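Local coordinates for protein dextranase (Pseudarthrobacter oxydans, PDB 6NZS) that catalyses the endohydrolysis of (1->6)-alpha-D-glucosidic linkages in dextran, as a member of glycoside hydrolase family 49, at residues G8-W13 and K49-F54; Y243-P248 and G264-L269; V290-T295 and S310-M315. All coordinates share one frame; numbering follows the deposited sequence.

Contact 1. Residues G8-W13 and K49-F54; sequences GNLHTW and KAYDAF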
ATOM      1  N   GLY A   8      -0.468  18.083 -24.821  1.00 22.97           N
ATOM      2  CA  GLY A   8      -0.816  18.828 -23.627  1.00 20.17           C
ATOM      3  C   GLY A   8      -1.781  18.113 -22.701  1.00 18.00           C
ATOM      4  O   GLY A   8      -1.823  18.428 -21.506  1.00 19.07           O
ATOM      5  N   ASN A   9      -2.560  17.160 -23.222  1.00 17.73           N
ATOM      6  CA  ASN A   9      -3.621  16.527 -22.444  1.00 15.13           C
ATOM      7  C   ASN A   9      -3.387  15.060 -22.141  1.00 13.22           C
ATOM      8  O   ASN A   9      -4.129  14.495 -21.332  1.00 16.78           O
ATOM      9  CB  ASN A   9      -4.966  16.632 -23.164  1.00 17.45           C
ATOM     10  CG  ASN A   9      -5.482  18.047 -23.229  1.00 13.20           C
ATOM     11  OD1 ASN A   9      -4.946  18.953 -22.591  1.00 15.87           O
ATOM     12  ND2 ASN A   9      -6.535  18.243 -24.005  1.00 15.05           N
ATOM     13  N   LEU A  10      -2.420  14.422 -22.784  1.00 13.84           N
ATOM     14  CA  LEU A  10      -2.232  12.988 -22.625  1.00 12.88           C
ATOM     15  C   LEU A  10      -0.759  12.676 -22.814  1.00 12.98           C
ATOM     16  O   LEU A  10      -0.129  13.156 -23.764  1.00 14.70           O
ATOM     17  CB  LEU A  10      -3.077  12.212 -23.645  1.00 13.47           C
ATOM     18  CG  LEU A  10      -3.059  10.681 -23.579  1.00 14.64           C
ATOM     19  CD1 LEU A  10      -3.494  10.162 -22.194  1.00 14.17           C
ATOM     20  CD2 LEU A  10      -3.949  10.108 -24.677  1.00 18.24           C
ATOM     21  N   HIS A  11      -0.207  11.882 -21.905  1.00 12.60           N
ATOM     22  CA  HIS A  11       1.167  11.425 -22.037  1.00 12.15           C
ATOM     23  C   HIS A  11       1.203   9.940 -21.722  1.00 12.50           C
ATOM     24  O   HIS A  11       0.833   9.528 -20.616  1.00 10.70           O
ATOM     25  CB  HIS A  11       2.109  12.183 -21.103  1.00 14.91           C
ATOM     26  CG  HIS A  11       3.542  11.791 -21.267  1.00 12.89           C
ATOM     27  ND1 HIS A  11       4.437  11.776 -20.219  1.00 19.77           N
ATOM     28  CD2 HIS A  11       4.232  11.393 -22.362  1.00 16.07           C
ATOM     29  CE1 HIS A  11       5.620  11.388 -20.665  1.00 19.19           C
ATOM     30  NE2 HIS A  11       5.522  11.147 -21.958  1.00 21.40           N
ATOM     31  N   THR A  12       1.636   9.146 -22.696  1.00 11.07           N
ATOM     32  CA  THR A  12       1.902   7.728 -22.505  1.00 10.54           C
ATOM     33  C   THR A  12       3.319   7.432 -22.978  1.00 12.64           C
ATOM     34  O   THR A  12       3.976   8.267 -23.610  1.00 13.45           O
ATOM     35  CB  THR A  12       0.908   6.840 -23.264  1.00 11.22           C
ATOM     36  OG1 THR A  12       1.169   6.933 -24.669  1.00 11.75           O
ATOM     37  CG2 THR A  12      -0.530   7.251 -22.989  1.00 12.39           C
ATOM     38  N   TRP A  13       3.802   6.231 -22.660  1.00 11.90           N
ATOM     39  CA  TRP A  13       5.179   5.885 -22.985  1.00 11.52           C
ATOM     40  C   TRP A  13       5.308   4.378 -23.153  1.00 13.16           C
ATOM     41  O   TRP A  13       4.402   3.606 -22.826  1.00 12.37           O
ATOM     42  CB  TRP A  13       6.166   6.398 -21.933  1.00 13.12           C
ATOM     43  CG  TRP A  13       5.842   5.958 -20.545  1.00 10.64           C
ATOM     44  CD1 TRP A  13       6.248   4.801 -19.933  1.00 12.54           C
ATOM     45  CD2 TRP A  13       5.030   6.658 -19.589  1.00 11.04           C
ATOM     46  NE1 TRP A  13       5.741   4.742 -18.660  1.00 11.30           N
ATOM     47  CE2 TRP A  13       4.992   5.864 -18.418  1.00 10.42           C
ATOM     48  CE3 TRP A  13       4.338   7.880 -19.607  1.00 12.12           C
ATOM     49  CZ2 TRP A  13       4.296   6.256 -17.274  1.00 12.59           C
ATOM     50  CZ3 TRP A  13       3.629   8.262 -18.474  1.00 11.74           C
ATOM     51  CH2 TRP A  13       3.616   7.448 -17.320  1.00 11.85           C
ATOM     52  N   LYS A  49      -8.251   8.147 -31.906  1.00 23.47           N
ATOM     53  CA  LYS A  49      -6.823   8.393 -31.715  1.00 23.25           C
ATOM     54  C   LYS A  49      -6.422   7.806 -30.362  1.00 19.61           C
ATOM     55  O   LYS A  49      -6.269   8.521 -29.370  1.00 20.54           O
ATOM     56  CB  LYS A  49      -6.527   9.891 -31.786  1.00 25.70           C
ATOM     57  CG  LYS A  49      -6.905  10.535 -33.112  1.00 30.83           C
ATOM     58  CD  LYS A  49      -6.335  11.939 -33.218  1.00 33.73           C
ATOM     59  CE  LYS A  49      -6.330  12.422 -34.660  1.00 42.07           C
ATOM     60  NZ  LYS A  49      -5.201  13.360 -34.922  1.00 47.19           N
ATOM     61  N   ALA A  50      -6.249   6.488 -30.335  1.00 20.50           N
ATOM     62  CA  ALA A  50      -5.884   5.771 -29.121  1.00 17.99           C
ATOM     63  C   ALA A  50      -4.388   5.489 -29.129  1.00 20.01           C
ATOM     64  O   ALA A  50      -3.839   5.039 -30.141  1.00 24.10           O
ATOM     65  CB  ALA A  50      -6.667   4.465 -28.998  1.00 21.83           C
ATOM     66  N   TYR A  51      -3.740   5.746 -27.998  1.00 13.48           N
ATOM     67  CA  TYR A  51      -2.295   5.638 -27.865  1.00 12.79           C
ATOM     68  C   TYR A  51      -1.946   4.523 -26.890  1.00 14.29           C
ATOM     69  O   TYR A  51      -2.603   4.363 -25.860  1.00 15.62           O
ATOM     70  CB  TYR A  51      -1.719   6.950 -27.344  1.00 13.92           C
ATOM     71  CG  TYR A  51      -1.918   8.106 -28.289  1.00 18.19           C
ATOM     72  CD1 TYR A  51      -0.996   8.361 -29.291  1.00 18.53           C
ATOM     73  CD2 TYR A  51      -3.032   8.936 -28.184  1.00 18.89           C
ATOM     74  CE1 TYR A  51      -1.165   9.424 -30.162  1.00 21.86           C
ATOM     75  CE2 TYR A  51      -3.210  10.003 -29.054  1.00 21.32           C
ATOM     76  CZ  TYR A  51      -2.272  10.237 -30.037  1.00 23.20           C
ATOM     77  OH  TYR A  51      -2.443  11.296 -30.907  1.00 28.43           O
ATOM     78  N   ASP A  52      -0.911   3.757 -27.221  1.00 12.88           N
ATOM     79  CA  ASP A  52      -0.451   2.696 -26.334  1.00 12.58           C
ATOM     80  C   ASP A  52       0.172   3.274 -25.074  1.00 11.99           C
ATOM     81  O   ASP A  52       0.881   4.282 -25.119  1.00 12.91           O
ATOM     82  CB  ASP A  52       0.595   1.856 -27.056  1.00 13.79           C
ATOM     83  CG  ASP A  52       0.037   1.190 -28.285  1.00 15.97           C
ATOM     84  OD1 ASP A  52      -0.745   0.230 -28.129  1.00 15.85           O
ATOM     85  OD2 ASP A  52       0.368   1.634 -29.404  1.00 18.48           O
ATOM     86  N   ALA A  53      -0.102   2.629 -23.939  1.00 11.09           N
ATOM     87  CA  ALA A  53       0.541   2.950 -22.672  1.00 11.11           C
ATOM     88  C   ALA A  53       1.111   1.659 -22.117  1.00  9.97           C
ATOM     89  O   ALA A  53       0.411   0.644 -22.074  1.00 12.95           O
ATOM     90  CB  ALA A  53      -0.461   3.530 -21.670  1.00 12.35           C
ATOM     91  N   PHE A  54       2.373   1.687 -21.709  1.00 10.04           N
ATOM     92  CA  PHE A  54       3.020   0.464 -21.251  1.00 10.01           C
ATOM     93  C   PHE A  54       2.308  -0.097 -20.028  1.00  9.78           C
ATOM     94  O   PHE A  54       1.865   0.652 -19.153  1.00 10.92           O
ATOM     95  CB  PHE A  54       4.470   0.759 -20.878  1.00 10.90           C
ATOM     96  CG  PHE A  54       5.312  -0.475 -20.760  1.00 10.02           C
ATOM     97  CD1 PHE A  54       5.742  -1.134 -21.905  1.00 12.15           C
ATOM     98  CD2 PHE A  54       5.656  -0.991 -19.525  1.00  9.57           C
ATOM     99  CE1 PHE A  54       6.513  -2.275 -21.818  1.00 12.15           C
ATOM    100  CE2 PHE A  54       6.441  -2.137 -19.427  1.00 10.75           C
ATOM    101  CZ  PHE A  54       6.868  -2.780 -20.568  1.00  9.98           C
TER
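Thr12 packs against Asp52 and Ala53, and its neighbours Leu10 and Trp13 reach Tyr51 and Phe54. The contact belongs to the N-terminal Ig-like domain of this family 49 enzyme. It joins the short strand 10-11 to the start of strand 51-58. Both strands pair antiparallel with strand 84-92. Their touching parts run 44° apart, and they come together mainly at Thr12 and Trp13.

Thr12 has the largest share of the contact. Its CB lies 3.2 Å from Asp52 O and also touches Ala53 CB. From there the side chain forks. OG1 sits between the backbone N and the carbonyl carbon (chi1 71°), which places it beside segment 49-54. It donates to Asp52 O at 2.7 Å, tilted 30° out of the carbonyl plane. The same hydroxyl is bonded to Ala5 N, so two groups grip this buried oxygen. It also passes 3.9 Å from Tyr51 CB. The methyl branch, CG2, rests against Ala53 CB. One branch is therefore polar and fixed by bonds, while the other is packed on the alanine methyl.

Leu10 adds an apolar touch. Its CD2 meets Tyr51 CD2 at 3.8 Å, and the two side chains cross obliquely. Leu10 also touches Val41 of strand 37-43 and Phe90 of strand 84-92. The carboxylate of Asp52 turns to other partners: OD1 bonds Gln40 NE2 and OD2 bonds Thr3 N. The second bond ties Thr3, near the N-terminus, to strand 51-58.

The ring of Phe54 rests on Val31 and Arg33 and meets Tyr56 and His15 edge-to-face. Its CB remains close, 3.5 Å from Trp13 O. That carbonyl oxygen accepts the second bond of the contact, from Phe54 N at 3.0 Å.

Contact 2. Residues Y243-P248 and G264-L269; sequences YHAVLP and GAFRFL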
ATOM      1  N   TYR A 243      24.045  -2.773  -4.301  1.00 19.09           N
ATOM      2  CA  TYR A 243      24.263  -1.348  -4.103  1.00 19.77           C
ATOM      3  C   TYR A 243      22.911  -0.663  -4.033  1.00 17.41           C
ATOM      4  O   TYR A 243      21.981  -1.038  -4.754  1.00 18.69           O
ATOM      5  CB  TYR A 243      25.079  -0.747  -5.256  1.00 16.90           C
ATOM      6  CG  TYR A 243      25.079   0.777  -5.324  1.00 18.15           C
ATOM      7  CD1 TYR A 243      25.958   1.532  -4.550  1.00 18.87           C
ATOM      8  CD2 TYR A 243      24.216   1.459  -6.181  1.00 18.57           C
ATOM      9  CE1 TYR A 243      25.962   2.923  -4.619  1.00 19.33           C
ATOM     10  CE2 TYR A 243      24.212   2.847  -6.249  1.00 18.03           C
ATOM     11  CZ  TYR A 243      25.089   3.572  -5.473  1.00 18.55           C
ATOM     12  OH  TYR A 243      25.081   4.955  -5.551  1.00 16.98           O
ATOM     13  N   HIS A 244      22.805   0.319  -3.148  1.00 17.00           N
ATOM     14  CA  HIS A 244      21.741   1.308  -3.204  1.00 16.06           C
ATOM     15  C   HIS A 244      22.368   2.678  -3.012  1.00 18.52           C
ATOM     16  O   HIS A 244      23.459   2.805  -2.451  1.00 18.76           O
ATOM     17  CB  HIS A 244      20.614   1.043  -2.192  1.00 18.84           C
ATOM     18  CG  HIS A 244      20.980   1.320  -0.766  1.00 18.61           C
ATOM     19  ND1 HIS A 244      22.154   0.879  -0.193  1.00 21.69           N
ATOM     20  CD2 HIS A 244      20.306   1.970   0.213  1.00 19.96           C
ATOM     21  CE1 HIS A 244      22.192   1.253   1.073  1.00 21.71           C
ATOM     22  NE2 HIS A 244      21.081   1.913   1.346  1.00 22.32           N
ATOM     23  N   ALA A 245      21.683   3.701  -3.516  1.00 16.13           N
ATOM     24  CA  ALA A 245      22.241   5.050  -3.577  1.00 16.15           C
ATOM     25  C   ALA A 245      22.152   5.701  -2.202  1.00 17.01           C
ATOM     26  O   ALA A 245      21.057   5.977  -1.700  1.00 16.93           O
ATOM     27  CB  ALA A 245      21.492   5.871  -4.620  1.00 14.93           C
ATOM     28  N   VAL A 246      23.308   5.944  -1.592  1.00 17.62           N
ATOM     29  CA  VAL A 246      23.404   6.666  -0.329  1.00 17.94           C
ATOM     30  C   VAL A 246      23.898   8.061  -0.687  1.00 15.83           C
ATOM     31  O   VAL A 246      25.069   8.248  -1.034  1.00 17.56           O
ATOM     32  CB  VAL A 246      24.348   5.950   0.648  1.00 18.88           C
ATOM     33  CG1 VAL A 246      24.456   6.715   1.960  1.00 19.38           C
ATOM     34  CG2 VAL A 246      23.863   4.514   0.896  1.00 18.09           C
ATOM     35  N   LEU A 247      22.991   9.034  -0.637  1.00 15.99           N
ATOM     36  CA  LEU A 247      23.147  10.303  -1.334  1.00 15.20           C
ATOM     37  C   LEU A 247      23.934  11.313  -0.499  1.00 13.30           C
ATOM     38  O   LEU A 247      23.766  11.380   0.725  1.00 15.54           O
ATOM     39  CB  LEU A 247      21.780  10.890  -1.690  1.00 13.68           C
ATOM     40  CG  LEU A 247      20.956  10.024  -2.653  1.00 14.06           C
ATOM     41  CD1 LEU A 247      19.554  10.584  -2.850  1.00 14.56           C
ATOM     42  CD2 LEU A 247      21.660   9.872  -3.991  1.00 13.94           C
ATOM     43  N   PRO A 248      24.761  12.091  -1.191  1.00 14.28           N
ATOM     44  CA  PRO A 248      25.603  13.093  -0.518  1.00 14.50           C
ATOM     45  C   PRO A 248      24.793  14.312  -0.112  1.00 16.44           C
ATOM     46  O   PRO A 248      23.647  14.495  -0.554  1.00 14.96           O
ATOM     47  CB  PRO A 248      26.643  13.441  -1.593  1.00 15.92           C
ATOM     48  CG  PRO A 248      25.950  13.185  -2.883  1.00 14.80           C
ATOM     49  CD  PRO A 248      25.052  12.001  -2.632  1.00 14.60           C
ATOM     50  N   GLY A 264      16.479  -0.034  -7.989  1.00 11.36           N
ATOM     51  CA  GLY A 264      17.342   0.478  -6.933  1.00 12.47           C
ATOM     52  C   GLY A 264      16.533   1.036  -5.770  1.00 14.39           C
ATOM     53  O   GLY A 264      15.352   0.737  -5.615  1.00 12.97           O
ATOM     54  N   ALA A 265      17.218   1.834  -4.946  1.00 14.12           N
ATOM     55  CA  ALA A 265      16.663   2.408  -3.725  1.00 15.26           C
ATOM     56  C   ALA A 265      17.510   3.615  -3.359  1.00 14.18           C
ATOM     57  O   ALA A 265      18.649   3.747  -3.811  1.00 14.92           O
ATOM     58  CB  ALA A 265      16.641   1.395  -2.578  1.00 13.58           C
ATOM     59  N   PHE A 266      16.942   4.506  -2.548  1.00 12.65           N
ATOM     60  CA  PHE A 266      17.600   5.770  -2.235  1.00 13.46           C
ATOM     61  C   PHE A 266      17.596   6.004  -0.738  1.00 13.97           C
ATOM     62  O   PHE A 266      16.565   5.845  -0.076  1.00 14.06           O
ATOM     63  CB  PHE A 266      16.908   6.955  -2.916  1.00 14.47           C
ATOM     64  CG  PHE A 266      17.091   6.990  -4.402  1.00 15.11           C
ATOM     65  CD1 PHE A 266      18.263   7.472  -4.958  1.00 16.88           C
ATOM     66  CD2 PHE A 266      16.089   6.537  -5.246  1.00 13.05           C
ATOM     67  CE1 PHE A 266      18.438   7.500  -6.326  1.00 16.21           C
ATOM     68  CE2 PHE A 266      16.259   6.567  -6.622  1.00 15.62           C
ATOM     69  CZ  PHE A 266      17.437   7.045  -7.160  1.00 14.30           C
ATOM     70  N   ARG A 267      18.745   6.413  -0.212  1.00 15.01           N
ATOM     71  CA  ARG A 267      18.851   6.855   1.167  1.00 15.61           C
ATOM     72  C   ARG A 267      19.449   8.251   1.171  1.00 12.83           C
ATOM     73  O   ARG A 267      20.543   8.464   0.632  1.00 14.98           O
ATOM     74  CB  ARG A 267      19.734   5.923   1.990  1.00 15.92           C
ATOM     75  CG  ARG A 267      20.012   6.499   3.369  1.00 15.65           C
ATOM     76  CD  ARG A 267      20.637   5.483   4.301  1.00 18.59           C
ATOM     77  NE  ARG A 267      20.876   6.073   5.611  1.00 19.21           N
ATOM     78  CZ  ARG A 267      21.500   5.453   6.603  1.00 20.63           C
ATOM     79  NH1 ARG A 267      21.944   4.216   6.433  1.00 24.48           N
ATOM     80  NH2 ARG A 267      21.680   6.073   7.764  1.00 21.37           N
ATOM     81  N   PHE A 268      18.721   9.199   1.754  1.00 14.15           N
ATOM     82  CA  PHE A 268      19.271  10.526   2.015  1.00 14.64           C
ATOM     83  C   PHE A 268      19.921  10.422   3.388  1.00 14.08           C
ATOM     84  O   PHE A 268      19.269  10.561   4.424  1.00 14.61           O
ATOM     85  CB  PHE A 268      18.176  11.583   1.976  1.00 15.04           C
ATOM     86  CG  PHE A 268      17.661  11.890   0.590  1.00 14.99           C
ATOM     87  CD1 PHE A 268      16.752  11.048  -0.033  1.00 16.03           C
ATOM     88  CD2 PHE A 268      18.059  13.041  -0.074  1.00 15.53           C
ATOM     89  CE1 PHE A 268      16.252  11.349  -1.302  1.00 15.37           C
ATOM     90  CE2 PHE A 268      17.565  13.350  -1.332  1.00 15.02           C
ATOM     91  CZ  PHE A 268      16.665  12.500  -1.951  1.00 16.34           C
ATOM     92  N   LEU A 269      21.228  10.149   3.383  1.00 15.23           N
ATOM     93  CA  LEU A 269      21.961   9.881   4.614  1.00 17.75           C
ATOM     94  C   LEU A 269      22.061  11.118   5.491  1.00 16.74           C
ATOM     95  O   LEU A 269      22.036  11.009   6.723  1.00 22.56           O
ATOM     96  CB  LEU A 269      23.354   9.373   4.263  1.00 20.00           C
ATOM     97  CG  LEU A 269      24.367   9.197   5.393  1.00 23.43           C
ATOM     98  CD1 LEU A 269      24.134   7.891   6.099  1.00 22.95           C
ATOM     99  CD2 LEU A 269      25.783   9.264   4.835  1.00 26.27           C
TER
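Arg267 N donates to Ala245 O at 2.8 Å, in a nearly straight bond. Arg267 O in turn accepts from Leu247 N, also at 2.8 Å. Both polar groups of the Arg267 backbone are thus used by the same neighbour strand. A third bond, from Ala245 N to Ala265 O, is 3.0 Å long. This is a short parallel ladder, with strands 245-247 and 266-268 at 19° to each other. It fits the right-handed beta-solenoid of this family, in which successive coils stack.

Ala245, Leu247, Phe266 and Phe268 point to one face of the sheet. There Leu247 CD1 stands over the centre of the Phe268 ring, 3.6 Å from its centroid, as a CH-pi contact. The same methyl lies 4.0 Å from Phe266 CD1. Ala245 CB touches that ring carbon too.

On the other face are Val246 and Arg267. Val246 CG1 meets Leu269 CB at 3.7 Å. The extended Arg267 chain leads its guanidinium away from strand 245-247. His244 CB lies beside Ala265 CB, while its ND1 is bonded to Tyr299 OH.

Strand 245-247 lies at one edge of a four-strand parallel sheet. Strand 266-268 lies between it and strand 316-320, while Val254 of strand 253-256 packs against Leu247, Phe266 and Phe268.

Contact 3. Residues V290-T295 and S310-M315; sequences VYEADT and SSCVKM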
ATOM      1  N   VAL A 290      17.438  -9.107  -2.668  1.00 15.73           N
ATOM      2  CA  VAL A 290      16.903 -10.274  -1.981  1.00 16.37           C
ATOM      3  C   VAL A 290      16.022  -9.821  -0.820  1.00 15.42           C
ATOM      4  O   VAL A 290      16.184  -8.721  -0.275  1.00 14.21           O
ATOM      5  CB  VAL A 290      18.069 -11.160  -1.497  1.00 15.90           C
ATOM      6  CG1 VAL A 290      18.856 -10.462  -0.384  1.00 16.71           C
ATOM      7  CG2 VAL A 290      17.576 -12.519  -1.030  1.00 15.58           C
ATOM      8  N   TYR A 291      15.062 -10.669  -0.448  1.00 13.32           N
ATOM      9  CA  TYR A 291      14.292 -10.453   0.770  1.00 13.74           C
ATOM     10  C   TYR A 291      15.236 -10.195   1.931  1.00 16.12           C
ATOM     11  O   TYR A 291      16.204 -10.932   2.127  1.00 15.24           O
ATOM     12  CB  TYR A 291      13.486 -11.712   1.078  1.00 13.92           C
ATOM     13  CG  TYR A 291      12.694 -11.687   2.370  1.00 14.07           C
ATOM     14  CD1 TYR A 291      11.740 -10.705   2.611  1.00 14.16           C
ATOM     15  CD2 TYR A 291      12.884 -12.668   3.343  1.00 14.33           C
ATOM     16  CE1 TYR A 291      10.998 -10.700   3.775  1.00 12.78           C
ATOM     17  CE2 TYR A 291      12.149 -12.673   4.510  1.00 14.16           C
ATOM     18  CZ  TYR A 291      11.202 -11.690   4.731  1.00 13.41           C
ATOM     19  OH  TYR A 291      10.468 -11.702   5.898  1.00 16.33           O
ATOM     20  N   GLU A 292      14.944  -9.149   2.706  1.00 14.21           N
ATOM     21  CA  GLU A 292      15.751  -8.797   3.876  1.00 16.52           C
ATOM     22  C   GLU A 292      17.220  -8.618   3.497  1.00 19.41           C
ATOM     23  O   GLU A 292      18.128  -9.039   4.222  1.00 19.43           O
ATOM     24  CB  GLU A 292      15.578  -9.807   5.016  1.00 17.12           C
ATOM     25  CG  GLU A 292      14.337  -9.592   5.880  1.00 19.47           C
ATOM     26  CD  GLU A 292      14.226 -10.596   7.016  1.00 17.38           C
ATOM     27  OE1 GLU A 292      14.625 -11.763   6.818  1.00 19.15           O
ATOM     28  OE2 GLU A 292      13.742 -10.224   8.106  1.00 18.98           O
ATOM     29  N   ALA A 293      17.458  -7.991   2.346  1.00 18.43           N
ATOM     30  CA  ALA A 293      18.812  -7.630   1.946  1.00 18.95           C
ATOM     31  C   ALA A 293      19.426  -6.718   3.000  1.00 19.04           C
ATOM     32  O   ALA A 293      18.925  -5.620   3.253  1.00 19.77           O
ATOM     33  CB  ALA A 293      18.779  -6.931   0.587  1.00 19.65           C
ATOM     34  N   ASP A 294      20.500  -7.188   3.639  1.00 22.59           N
ATOM     35  CA  ASP A 294      21.077  -6.528   4.805  1.00 22.60           C
ATOM     36  C   ASP A 294      22.344  -5.787   4.395  1.00 24.64           C
ATOM     37  O   ASP A 294      23.270  -6.390   3.841  1.00 24.78           O
ATOM     38  CB  ASP A 294      21.388  -7.557   5.895  1.00 25.09           C
ATOM     39  CG  ASP A 294      21.624  -6.921   7.264  1.00 27.14           C
ATOM     40  OD1 ASP A 294      21.758  -5.679   7.344  1.00 26.07           O
ATOM     41  OD2 ASP A 294      21.674  -7.670   8.269  1.00 29.34           O
ATOM     42  N   THR A 295      22.379  -4.478   4.661  1.00 24.38           N
ATOM     43  CA  THR A 295      23.587  -3.706   4.392  1.00 26.04           C
ATOM     44  C   THR A 295      24.740  -4.114   5.303  1.00 28.73           C
ATOM     45  O   THR A 295      25.901  -3.937   4.923  1.00 29.93           O
ATOM     46  CB  THR A 295      23.312  -2.195   4.467  1.00 22.73           C
ATOM     47  OG1 THR A 295      22.805  -1.847   5.764  1.00 25.52           O
ATOM     48  CG2 THR A 295      22.292  -1.787   3.400  1.00 25.58           C
ATOM     49  N   SER A 310      16.760  -1.814  11.235  1.00 28.36           N
ATOM     50  CA  SER A 310      17.426  -0.568  10.875  1.00 27.04           C
ATOM     51  C   SER A 310      18.549  -0.729   9.855  1.00 30.35           C
ATOM     52  O   SER A 310      19.140   0.280   9.455  1.00 33.64           O
ATOM     53  CB  SER A 310      17.957   0.139  12.128  1.00 34.35           C
ATOM     54  OG  SER A 310      19.115  -0.514  12.617  1.00 35.58           O
ATOM     55  N   SER A 311      18.862  -1.954   9.420  1.00 28.90           N
ATOM     56  CA  SER A 311      19.964  -2.190   8.490  1.00 24.89           C
ATOM     57  C   SER A 311      19.555  -2.828   7.168  1.00 25.53           C
ATOM     58  O   SER A 311      20.365  -2.853   6.232  1.00 21.87           O
ATOM     59  CB  SER A 311      21.051  -3.054   9.144  1.00 29.34           C
ATOM     60  OG  SER A 311      20.480  -4.205   9.743  1.00 28.12           O
ATOM     61  N   CYS A 312      18.347  -3.355   7.054  1.00 22.76           N
ATOM     62  CA  CYS A 312      17.929  -3.891   5.771  1.00 18.62           C
ATOM     63  C   CYS A 312      17.558  -2.759   4.822  1.00 18.95           C
ATOM     64  O   CYS A 312      17.110  -1.690   5.247  1.00 21.46           O
ATOM     65  CB  CYS A 312      16.770  -4.858   5.955  1.00 19.12           C
ATOM     66  SG  CYS A 312      17.382  -6.519   6.286  1.00 19.70           S
ATOM     67  N   VAL A 313      17.776  -3.006   3.525  1.00 18.09           N
ATOM     68  CA  VAL A 313      17.538  -1.991   2.500  1.00 16.50           C
ATOM     69  C   VAL A 313      16.093  -1.521   2.553  1.00 19.92           C
ATOM     70  O   VAL A 313      15.152  -2.325   2.516  1.00 16.97           O
ATOM     71  CB  VAL A 313      17.889  -2.548   1.112  1.00 19.16           C
ATOM     72  CG1 VAL A 313      17.488  -1.553   0.012  1.00 18.34           C
ATOM     73  CG2 VAL A 313      19.364  -2.879   1.020  1.00 21.68           C
ATOM     74  N   LYS A 314      15.915  -0.209   2.653  1.00 16.45           N
ATOM     75  CA  LYS A 314      14.618   0.437   2.544  1.00 16.33           C
ATOM     76  C   LYS A 314      14.540   1.089   1.172  1.00 15.19           C
ATOM     77  O   LYS A 314      15.557   1.487   0.602  1.00 15.86           O
ATOM     78  CB  LYS A 314      14.468   1.509   3.626  1.00 18.87           C
ATOM     79  CG  LYS A 314      14.910   1.049   5.016  1.00 22.47           C
ATOM     80  CD  LYS A 314      13.964  -0.003   5.586  1.00 21.39           C
ATOM     81  CE  LYS A 314      14.124  -0.148   7.105  1.00 21.69           C
ATOM     82  NZ  LYS A 314      15.524  -0.521   7.480  1.00 24.08           N
ATOM     83  N   MET A 315      13.329   1.171   0.615  1.00 14.47           N
ATOM     84  CA  MET A 315      13.229   1.784  -0.705  1.00 13.04           C
ATOM     85  C   MET A 315      13.535   3.278  -0.647  1.00 12.93           C
ATOM     86  O   MET A 315      14.205   3.815  -1.539  1.00 12.29           O
ATOM     87  CB  MET A 315      11.860   1.511  -1.331  1.00 12.17           C
ATOM     88  CG  MET A 315      11.606   0.025  -1.646  1.00 11.14           C
ATOM     89  SD  MET A 315      12.796  -0.708  -2.790  1.00 12.80           S
ATOM     90  CE  MET A 315      12.434   0.220  -4.283  1.00 12.77           C
TER
HETATM   91  O   HOH W   1      16.017  -5.349   2.395  1.00 24.58           O
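Asp294 and Ser311 meet side chain to side chain in the long loop between solenoid strands 283-285 and 316-320. The type II beta turn from Val290 to Ala293 leads into this contact. In Asp294, CG is anti to the backbone N (chi1 -164°), and OD1 approaches Ser311. CB stays near Cys312 SG. Ser311 OG donates to Asp294 OD1 at 3.1 Å, on its syn side but 33° out of the carboxylate plane. OD1 also bonds Asn296 N. An alanine in place of Asp294 would probably leave Ser311 OG and Asn296 N without this shared acceptor.

Thr295 turns its hydroxyl to the backbone of Ser311. Its OG1 donates to Ser311 O at 2.7 Å, on a lone pair in the carbonyl plane. Thr295 N reaches the same oxygen at 3.0 Å, so one residue grips it twice. CG2 of Thr295 touches Val313 CG2 at 3.9 Å.

Cys312 SG lies 3.3 Å from Glu292 O and is disulfide-bonded to Cys308. The Glu292 carboxylate forms a salt bridge with Lys71 through OE1. Ala293 O accepts from Val313 N at 2.9 Å, and a water donates to both Ala293 O and Val313 O.

Overall arrangement
The three contacts follow one another along the chain. Contact 1 lies apart, in the N-terminal Ig-like domain. Its centre is about 32 Å from that of contact 2 and about 36 Å from that of contact 3. The nearest atoms are still about 15 and 16 Å away, respectively. Contacts 2 and 3 adjoin, with centres about 12 Å apart. Phe266 N is probably hydrogen-bonded to Met315 O at 3.0 Å. Ala265 CB packs on Lys314 O at 3.4 Å. Segment 310-315 leads into strand 316-320, which pairs with strand 266-268. His244 also touches Thr295, a further meeting of contacts 2 and 3.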